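Local coordinates for protein trichomaglin (Trichosanthes lepiniana, PDB 1SGL) that probably cleaves RNA as an S-like ribonuclease of the T2 family, at residues A15-R20 and R169-G174; T38-H43 and G174-L179; L45-S50 and T107-V112. All blocks are in the same frame, centred on the assembly; numbering follows the deposited sequence.

Interaction 1. Residues A15-R20 and R169-G174. With SO4 (sulfate ion), chain E.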
loop_
_atom_site.group_PDB
_atom_site.type_symbol
_atom_site.label_atom_id
_atom_site.label_comp_id
_atom_site.label_asym_id
_atom_site.label_seq_id
_atom_site.Cartn_x
_atom_site.Cartn_y
_atom_site.Cartn_z
ATOM N N ALA A 15 -2.989 4.508 7.640
ATOM C CA ALA A 15 -4.347 5.028 7.787
ATOM C C ALA A 15 -4.453 6.328 8.586
ATOM O O ALA A 15 -5.197 7.226 8.211
ATOM C CB ALA A 15 -5.240 3.963 8.400
ATOM N N GLY A 16 -3.698 6.434 9.677
ATOM C CA GLY A 16 -3.764 7.633 10.493
ATOM C C GLY A 16 -3.445 8.912 9.742
ATOM O O GLY A 16 -4.067 9.954 9.964
ATOM N N THR A 17 -2.475 8.839 8.841
ATOM C CA THR A 17 -2.070 10.010 8.078
ATOM C C THR A 17 -3.002 10.310 6.904
ATOM O O THR A 17 -3.226 11.475 6.561
ATOM C CB THR A 17 -0.619 9.843 7.577
ATOM O OG1 THR A 17 0.245 9.693 8.711
ATOM C CG2 THR A 17 -0.177 11.047 6.753
ATOM N N SER A 18 -3.544 9.267 6.287
ATOM C CA SER A 18 -4.458 9.448 5.163
ATOM C C SER A 18 -5.802 9.996 5.651
ATOM O O SER A 18 -6.579 10.546 4.875
ATOM C CB SER A 18 -4.701 8.115 4.449
ATOM O OG SER A 18 -3.532 7.632 3.815
ATOM N N CYS A 19 -6.067 9.833 6.940
ATOM C CA CYS A 19 -7.325 10.275 7.526
ATOM C C CYS A 19 -7.240 11.522 8.390
ATOM O O CYS A 19 -8.253 11.961 8.920
ATOM C CB CYS A 19 -7.905 9.151 8.380
ATOM S SG CYS A 19 -8.254 7.624 7.460
ATOM N N ARG A 20 -6.052 12.098 8.539
ATOM C CA ARG A 20 -5.912 13.264 9.404
ATOM C C ARG A 20 -6.556 14.546 8.891
ATOM O O ARG A 20 -6.669 15.527 9.628
ATOM C CB ARG A 20 -4.440 13.529 9.724
ATOM C CG ARG A 20 -3.674 14.282 8.661
ATOM C CD ARG A 20 -2.483 14.967 9.314
ATOM N NE ARG A 20 -1.626 15.656 8.356
ATOM C CZ ARG A 20 -0.598 16.424 8.703
ATOM N NH1 ARG A 20 -0.306 16.605 9.984
ATOM N NH2 ARG A 20 0.143 17.008 7.771
ATOM N N ARG A 169 8.274 6.859 3.569
ATOM C CA ARG A 169 8.023 8.194 3.061
ATOM C C ARG A 169 7.148 8.937 4.075
ATOM O O ARG A 169 6.106 8.431 4.491
ATOM C CB ARG A 169 7.327 8.105 1.708
ATOM C CG ARG A 169 7.400 9.389 0.902
ATOM C CD ARG A 169 7.737 9.079 -0.559
ATOM N NE ARG A 169 8.058 10.282 -1.317
ATOM C CZ ARG A 169 8.483 10.281 -2.576
ATOM N NH1 ARG A 169 8.639 9.133 -3.227
ATOM N NH2 ARG A 169 8.759 11.430 -3.182
ATOM N N CYS A 170 7.596 10.122 4.480
ATOM C CA CYS A 170 6.898 10.957 5.460
ATOM C C CYS A 170 6.455 12.276 4.836
ATOM O O CYS A 170 6.981 12.678 3.804
ATOM C CB CYS A 170 7.830 11.294 6.633
ATOM S SG CYS A 170 8.199 9.910 7.752
ATOM N N ASP A 171 5.480 12.945 5.448
ATOM C CA ASP A 171 5.095 14.246 4.929
ATOM C C ASP A 171 6.108 15.218 5.555
ATOM O O ASP A 171 7.051 14.784 6.222
ATOM C CB ASP A 171 3.643 14.619 5.290
ATOM C CG ASP A 171 3.364 14.585 6.781
ATOM O OD1 ASP A 171 4.303 14.696 7.596
ATOM O OD2 ASP A 171 2.175 14.465 7.134
ATOM N N GLU A 172 5.928 16.515 5.352
ATOM C CA GLU A 172 6.883 17.485 5.881
ATOM C C GLU A 172 6.795 17.798 7.376
ATOM O O GLU A 172 7.675 18.468 7.926
ATOM C CB GLU A 172 6.815 18.764 5.042
ATOM C CG GLU A 172 7.288 18.525 3.606
ATOM C CD GLU A 172 7.350 19.788 2.770
ATOM O OE1 GLU A 172 7.467 20.886 3.349
ATOM O OE2 GLU A 172 7.301 19.678 1.529
ATOM N N GLU A 173 5.752 17.307 8.035
ATOM C CA GLU A 173 5.599 17.513 9.468
ATOM C C GLU A 173 6.125 16.295 10.233
ATOM O O GLU A 173 5.986 16.205 11.456
ATOM C CB GLU A 173 4.135 17.737 9.838
ATOM C CG GLU A 173 3.570 19.055 9.353
ATOM C CD GLU A 173 2.845 18.932 8.026
ATOM O OE1 GLU A 173 3.410 18.353 7.069
ATOM O OE2 GLU A 173 1.705 19.429 7.943
ATOM N N GLY A 174 6.718 15.359 9.503
ATOM C CA GLY A 174 7.257 14.164 10.125
ATOM C C GLY A 174 6.279 13.013 10.334
ATOM O O GLY A 174 6.531 12.136 11.163
HETATM S S SO4 E . 1.817 18.359 4.282
HETATM O O1 SO4 E . 1.212 18.767 2.996
HETATM O O2 SO4 E . 2.205 19.558 5.048
HETATM O O3 SO4 E . 3.019 17.539 4.021
HETATM O O4 SO4 E . 0.829 17.579 5.053
#
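The Arg20 guanidinium has the Asp171 carboxylate over one face and, at its edge, Glu173 OE2 together with oxygen O4 of the chain E sulfate. Over that face the Asp171 plane is tilted by only 31°, and Asp171 OD2 lies 3.3 Å from Arg20 NH2. It sits well out of the guanidinium plane, where no N-H points at it, so this salt bridge acts through charge alone. The Glu173 carboxylate is turned by 63° instead. Its OE2 takes a weak hydrogen bond from Arg20 NH2 at 2.9 Å, within a second salt bridge between two exposed side chains. The same nitrogen donates to sulfate O4, also at 2.9 Å, so its N-H groups serve two acceptors at the edge. With CG set between backbone N and carbonyl carbon (chi1 82°) and an extended chain as far as NE, Arg20 reaches across from the loop after helix 15-18.

On the other side the acids belong to a type I beta turn, Asp171 to Gly174, which joins strands 167-170 and 176-184 of the antiparallel sheet. Inside it Asp171 OD1 accepts from Glu173 N at 3.0 Å, met from above the carboxylate plane: an Asx turn. OD1 also accepts from the backbone N of Leu175, which further fixes the rotation of this carboxylate and leaves OD2 directed at Arg20. The sulfate, probably from the crystallisation liquor, receives a weak hydrogen bond at O3 from Glu172 N, 3.4 Å away.

Nearer helix 15-18, Thr17 CG2 comes within 4.2 Å of Asp171 OD2, a loose approach, while Thr17 OG1 is hydrogen-bonded to Val176 O.

Interaction 2. Residues T38-H43 and G174-L179. With SO4 (sulfate ion), chain B.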
loop_
_atom_site.group_PDB
_atom_site.type_symbol
_atom_site.label_atom_id
_atom_site.label_comp_id
_atom_site.label_asym_id
_atom_site.label_seq_id
_atom_site.Cartn_x
_atom_site.Cartn_y
_atom_site.Cartn_z
ATOM N N THR A 38 -5.553 1.556 14.125
ATOM C CA THR A 38 -4.991 2.205 12.955
ATOM C C THR A 38 -3.866 1.315 12.447
ATOM O O THR A 38 -3.049 0.838 13.229
ATOM C CB THR A 38 -4.445 3.595 13.332
ATOM O OG1 THR A 38 -5.530 4.407 13.790
ATOM C CG2 THR A 38 -3.788 4.263 12.143
ATOM N N GLN A 39 -3.828 1.091 11.141
ATOM C CA GLN A 39 -2.804 0.232 10.566
ATOM C C GLN A 39 -2.393 0.629 9.161
ATOM O O GLN A 39 -2.967 1.544 8.562
ATOM C CB GLN A 39 -3.309 -1.204 10.499
ATOM C CG GLN A 39 -3.726 -1.810 11.817
ATOM C CD GLN A 39 -3.990 -3.293 11.680
ATOM O OE1 GLN A 39 -4.761 -3.718 10.813
ATOM N NE2 GLN A 39 -3.346 -4.093 12.527
ATOM N N PHE A 40 -1.388 -0.075 8.648
ATOM C CA PHE A 40 -0.935 0.128 7.281
ATOM C C PHE A 40 -1.894 -0.698 6.429
ATOM O O PHE A 40 -2.170 -1.849 6.757
ATOM C CB PHE A 40 0.479 -0.422 7.057
ATOM C CG PHE A 40 1.577 0.544 7.397
ATOM C CD1 PHE A 40 2.350 0.367 8.541
ATOM C CD2 PHE A 40 1.829 1.639 6.583
ATOM C CE1 PHE A 40 3.366 1.277 8.867
ATOM C CE2 PHE A 40 2.836 2.554 6.899
ATOM C CZ PHE A 40 3.605 2.373 8.038
ATOM N N THR A 41 -2.410 -0.109 5.358
ATOM C CA THR A 41 -3.306 -0.820 4.444
ATOM C C THR A 41 -2.681 -0.773 3.047
ATOM O O THR A 41 -1.763 0.009 2.782
ATOM C CB THR A 41 -4.723 -0.185 4.393
ATOM O OG1 THR A 41 -4.628 1.181 3.964
ATOM C CG2 THR A 41 -5.385 -0.249 5.778
ATOM N N ILE A 42 -3.187 -1.612 2.159
ATOM C CA ILE A 42 -2.672 -1.707 0.798
ATOM C C ILE A 42 -3.099 -0.577 -0.124
ATOM O O ILE A 42 -4.275 -0.228 -0.182
ATOM C CB ILE A 42 -3.135 -3.028 0.144
ATOM C CG1 ILE A 42 -2.618 -4.212 0.960
ATOM C CG2 ILE A 42 -2.679 -3.091 -1.315
ATOM C CD1 ILE A 42 -3.333 -5.500 0.653
ATOM N N HIS A 43 -2.141 0.005 -0.835
ATOM C CA HIS A 43 -2.480 1.024 -1.811
ATOM C C HIS A 43 -2.425 0.323 -3.171
ATOM O O HIS A 43 -3.317 0.494 -3.996
ATOM C CB HIS A 43 -1.497 2.191 -1.812
ATOM C CG HIS A 43 -1.805 3.205 -2.867
ATOM N ND1 HIS A 43 -2.862 4.086 -2.762
ATOM C CD2 HIS A 43 -1.275 3.401 -4.098
ATOM C CE1 HIS A 43 -2.974 4.776 -3.884
ATOM N NE2 HIS A 43 -2.024 4.379 -4.712
ATOM N N GLY A 174 6.718 15.359 9.503
ATOM C CA GLY A 174 7.257 14.164 10.125
ATOM C C GLY A 174 6.279 13.013 10.334
ATOM O O GLY A 174 6.531 12.136 11.163
ATOM N N LEU A 175 5.161 13.009 9.616
ATOM C CA LEU A 175 4.193 11.923 9.748
ATOM C C LEU A 175 4.472 10.879 8.686
ATOM O O LEU A 175 4.727 11.214 7.530
ATOM C CB LEU A 175 2.754 12.429 9.590
ATOM C CG LEU A 175 2.056 13.012 10.830
ATOM C CD1 LEU A 175 2.844 14.194 11.381
ATOM C CD2 LEU A 175 0.643 13.451 10.461
ATOM N N VAL A 176 4.440 9.614 9.088
ATOM C CA VAL A 176 4.666 8.511 8.163
ATOM C C VAL A 176 3.460 8.417 7.235
ATOM O O VAL A 176 2.316 8.338 7.693
ATOM C CB VAL A 176 4.817 7.167 8.914
ATOM C CG1 VAL A 176 4.826 6.013 7.915
ATOM C CG2 VAL A 176 6.104 7.167 9.738
ATOM N N GLN A 177 3.706 8.440 5.931
ATOM C CA GLN A 177 2.610 8.351 4.979
ATOM C C GLN A 177 2.530 6.999 4.310
ATOM O O GLN A 177 1.460 6.411 4.212
ATOM C CB GLN A 177 2.739 9.396 3.868
ATOM C CG GLN A 177 2.532 10.823 4.288
ATOM C CD GLN A 177 2.651 11.775 3.110
ATOM O OE1 GLN A 177 3.622 11.725 2.351
ATOM N NE2 GLN A 177 1.666 12.646 2.954
ATOM N N LYS A 178 3.672 6.520 3.839
ATOM C CA LYS A 178 3.719 5.267 3.116
ATOM C C LYS A 178 4.934 4.426 3.470
ATOM O O LYS A 178 5.970 4.937 3.893
ATOM C CB LYS A 178 3.744 5.565 1.613
ATOM C CG LYS A 178 2.713 6.597 1.180
ATOM C CD LYS A 178 3.051 7.245 -0.170
ATOM C CE LYS A 178 2.935 6.269 -1.336
ATOM N NZ LYS A 178 3.953 5.191 -1.283
ATOM N N LEU A 179 4.790 3.125 3.283
ATOM C CA LEU A 179 5.862 2.187 3.531
ATOM C C LEU A 179 5.766 1.212 2.376
ATOM O O LEU A 179 4.705 0.635 2.135
ATOM C CB LEU A 179 5.669 1.470 4.871
ATOM C CG LEU A 179 6.801 0.510 5.264
ATOM C CD1 LEU A 179 6.766 0.258 6.767
ATOM C CD2 LEU A 179 6.674 -0.798 4.487
HETATM S S SO4 B . -0.627 5.358 -8.213
HETATM O O1 SO4 B . -0.215 6.651 -8.788
HETATM O O2 SO4 B . -1.155 4.501 -9.290
HETATM O O3 SO4 B . -1.675 5.588 -7.206
HETATM O O4 SO4 B . 0.526 4.696 -7.570
#
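Phe40, on the strand that runs into the His-Gly-Leu signature of T2 ribonucleases, packs against Val176 and Leu179 in the buried core between the sheet and helix 132-139. The segment axes of strands 40-43 and 176-179 approach to 8.4 Å and cross at -58°, so these strands meet through side chains. Val176 CG1 stands at the edge of the Phe40 ring, 3.8 Å from Phe40 CZ. Leu179 CB comes in obliquely, 3.6 Å from Phe40 CE2, and its CD1 reaches to 4.0 Å from Phe40 CZ. Both residues can turn to the same ring because Gln177 and Lys178 form a classic beta bulge opposite Arg169: these two point away, Val176 and Leu179 toward. Three residues on, a chi1 of 177° sets the His43 ring beside the carbonyl carbon, and from there NE2 gives a nearly straight hydrogen bond (172°) at 2.8 Å to O3 of the chain B sulfate, probably from the crystallisation liquor. His105 and Gln101 bind the same sulfate, consistent with a phosphate-binding site. Strand 7-14 pairs antiparallel with both strands and supplies Trp14, edge-to-face with Phe40, and Leu12, while Val132 and Leu136 of helix 132-139 also touch the Phe40 ring.

Interaction 3. Residues L45-S50 and T107-V112. With SO4 (sulfate ion), chain D.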
loop_
_atom_site.group_PDB
_atom_site.type_symbol
_atom_site.label_atom_id
_atom_site.label_comp_id
_atom_site.label_asym_id
_atom_site.label_seq_id
_atom_site.Cartn_x
_atom_site.Cartn_y
_atom_site.Cartn_z
ATOM N N LEU A 45 0.110 -2.766 -5.884
ATOM C CA LEU A 45 1.307 -3.493 -6.282
ATOM C C LEU A 45 1.649 -3.024 -7.699
ATOM O O LEU A 45 0.756 -2.877 -8.536
ATOM C CB LEU A 45 1.028 -4.995 -6.304
ATOM C CG LEU A 45 2.188 -5.890 -6.754
ATOM C CD1 LEU A 45 3.178 -6.056 -5.606
ATOM C CD2 LEU A 45 1.661 -7.242 -7.187
ATOM N N ARG A 46 2.924 -2.789 -7.981
ATOM C CA ARG A 46 3.296 -2.333 -9.314
ATOM C C ARG A 46 4.725 -2.688 -9.691
ATOM O O ARG A 46 5.568 -2.904 -8.821
ATOM C CB ARG A 46 3.119 -0.817 -9.418
ATOM C CG ARG A 46 4.144 -0.010 -8.639
ATOM C CD ARG A 46 3.906 1.479 -8.797
ATOM N NE ARG A 46 5.069 2.285 -8.413
ATOM C CZ ARG A 46 5.360 2.657 -7.169
ATOM N NH1 ARG A 46 4.576 2.303 -6.156
ATOM N NH2 ARG A 46 6.429 3.405 -6.941
ATOM N N PRO A 47 5.006 -2.777 -11.002
ATOM C CA PRO A 47 6.353 -3.102 -11.488
ATOM C C PRO A 47 7.224 -1.876 -11.241
ATOM O O PRO A 47 6.761 -0.750 -11.414
ATOM C CB PRO A 47 6.144 -3.336 -12.986
ATOM C CG PRO A 47 4.672 -3.718 -13.091
ATOM C CD PRO A 47 4.032 -2.774 -12.108
ATOM N N GLU A 48 8.469 -2.081 -10.828
ATOM C CA GLU A 48 9.365 -0.954 -10.589
ATOM C C GLU A 48 10.129 -0.604 -11.867
ATOM O O GLU A 48 10.998 -1.354 -12.307
ATOM C CB GLU A 48 10.345 -1.290 -9.461
ATOM C CG GLU A 48 11.410 -0.227 -9.223
ATOM C CD GLU A 48 12.219 -0.476 -7.957
ATOM O OE1 GLU A 48 12.651 -1.624 -7.734
ATOM O OE2 GLU A 48 12.428 0.483 -7.187
ATOM N N TYR A 49 9.777 0.525 -12.475
ATOM C CA TYR A 49 10.438 0.982 -13.695
ATOM C C TYR A 49 11.376 2.125 -13.327
ATOM O O TYR A 49 10.995 3.032 -12.581
ATOM C CB TYR A 49 9.405 1.457 -14.724
ATOM C CG TYR A 49 8.492 0.364 -15.242
ATOM C CD1 TYR A 49 7.151 0.293 -14.849
ATOM C CD2 TYR A 49 8.967 -0.596 -16.140
ATOM C CE1 TYR A 49 6.306 -0.707 -15.342
ATOM C CE2 TYR A 49 8.137 -1.596 -16.634
ATOM C CZ TYR A 49 6.808 -1.646 -16.234
ATOM O OH TYR A 49 5.989 -2.632 -16.738
ATOM N N SER A 50 12.601 2.090 -13.841
ATOM C CA SER A 50 13.581 3.126 -13.513
ATOM C C SER A 50 14.424 3.563 -14.709
ATOM O O SER A 50 15.622 3.821 -14.565
ATOM C CB SER A 50 14.514 2.614 -12.411
ATOM O OG SER A 50 13.795 1.907 -11.412
ATOM N N THR A 107 -1.842 -4.581 -15.298
ATOM C CA THR A 107 -1.787 -4.982 -16.701
ATOM C C THR A 107 -0.344 -4.984 -17.202
ATOM O O THR A 107 0.022 -5.786 -18.059
ATOM C CB THR A 107 -2.635 -4.036 -17.577
ATOM O OG1 THR A 107 -2.194 -2.688 -17.393
ATOM C CG2 THR A 107 -4.105 -4.126 -17.188
ATOM N N CYS A 108 0.471 -4.094 -16.644
ATOM C CA CYS A 108 1.874 -3.986 -17.018
ATOM C C CYS A 108 2.754 -5.023 -16.315
ATOM O O CYS A 108 3.975 -5.035 -16.498
ATOM C CB CYS A 108 2.390 -2.581 -16.695
ATOM S SG CYS A 108 1.549 -1.231 -17.591
ATOM N N ALA A 109 2.135 -5.887 -15.513
ATOM C CA ALA A 109 2.872 -6.915 -14.782
ATOM C C ALA A 109 2.849 -8.258 -15.503
ATOM O O ALA A 109 3.479 -9.223 -15.062
ATOM C CB ALA A 109 2.303 -7.070 -13.371
ATOM N N SER A 110 2.111 -8.326 -16.605
ATOM C CA SER A 110 2.042 -9.558 -17.380
ATOM C C SER A 110 3.415 -9.768 -18.006
ATOM O O SER A 110 4.093 -8.799 -18.354
ATOM C CB SER A 110 0.987 -9.435 -18.480
ATOM O OG SER A 110 0.959 -10.607 -19.276
ATOM N N PRO A 111 3.841 -11.031 -18.182
ATOM C CA PRO A 111 3.168 -12.293 -17.857
ATOM C C PRO A 111 3.466 -12.863 -16.466
ATOM O O PRO A 111 3.080 -13.991 -16.165
ATOM C CB PRO A 111 3.670 -13.216 -18.948
ATOM C CG PRO A 111 5.116 -12.813 -19.009
ATOM C CD PRO A 111 5.038 -11.290 -19.003
ATOM N N VAL A 112 4.164 -12.109 -15.624
ATOM C CA VAL A 112 4.465 -12.602 -14.282
ATOM C C VAL A 112 3.139 -12.729 -13.542
ATOM O O VAL A 112 2.920 -13.673 -12.788
ATOM C CB VAL A 112 5.394 -11.635 -13.512
ATOM C CG1 VAL A 112 5.826 -12.274 -12.208
ATOM C CG2 VAL A 112 6.606 -11.281 -14.366
HETATM S S SO4 D . 7.507 4.916 -3.721
HETATM O O1 SO4 D . 6.787 6.131 -4.151
HETATM O O2 SO4 D . 6.540 3.826 -3.471
HETATM O O3 SO4 D . 8.249 5.221 -2.480
HETATM O O4 SO4 D . 8.449 4.499 -4.780
#
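Pro47 and Tyr49 meet the loop at Cys108 and Ala109, and the contact rests on these four residues. The compact part centres on the Pro47 ring. Its CG lies 3.7 Å from Cys108 O and 4.1 Å from Ala109 CB, so a single ring corner rests on a peptide oxygen and on a methyl. Beside it the hydroxyl end of Tyr49 reaches the same carbonyl: Tyr49 OH is 3.1 Å from Cys108 O, which lies near the plane of the ring at its edge, and 3.6 Å from Cys108 CB. Cys108 itself is held by its disulfide to Cys58.

The opposite pattern appears at Arg46, which is partly exposed and whose side chain leads away from the loop. After an extended run from CG to NE the guanidinium is swung across the chain (chi4 -84°) and presents its edge to the chain D sulfate. Arg46 NH2 donates to sulfate O4 at 3.2 Å, with an angle of 140°, and weakly to O2 at 3.5 Å. Lys167 NZ and Ser180 OG are hydrogen-bonded to the same sulfate, which probably comes from the crystallisation liquor. Replacing Arg46 by an alanine takes away the guanidinium, and the sulfate would probably be held less firmly while Ile9 and His105 lose part of their cover.

The two segments hold the ends of the two sequence signatures of T2 ribonucleases and what follows them: His-Gly-Leu is followed by Arg46 and Pro47, and Lys-His-Gly-Thr-Cys ends at Cys108. Their packing brings the exits of both signatures of this T2-family fold together.

In the fold
From the N terminus, strand 7-14 leads into helix 15-18, and interaction 1 ties the end of that helix and the loop after it to the hairpin turn following strand 167-170, closing a loop of 148 residues. Interaction 2 begins inside this loop, on strand 40-47, and ends beyond it on strand 176-184, so the two cross; they share Gly174 and their centres are about 7 Å apart. Interaction 3 leaves the far end of strand 40-47 and closes a shorter loop at residues 107-112, between helices 97-106 and 116-129, nested within both larger loops. Its centre is about 27 Å from that of interaction 1, across the chain's centre; all three reach the same antiparallel sheet.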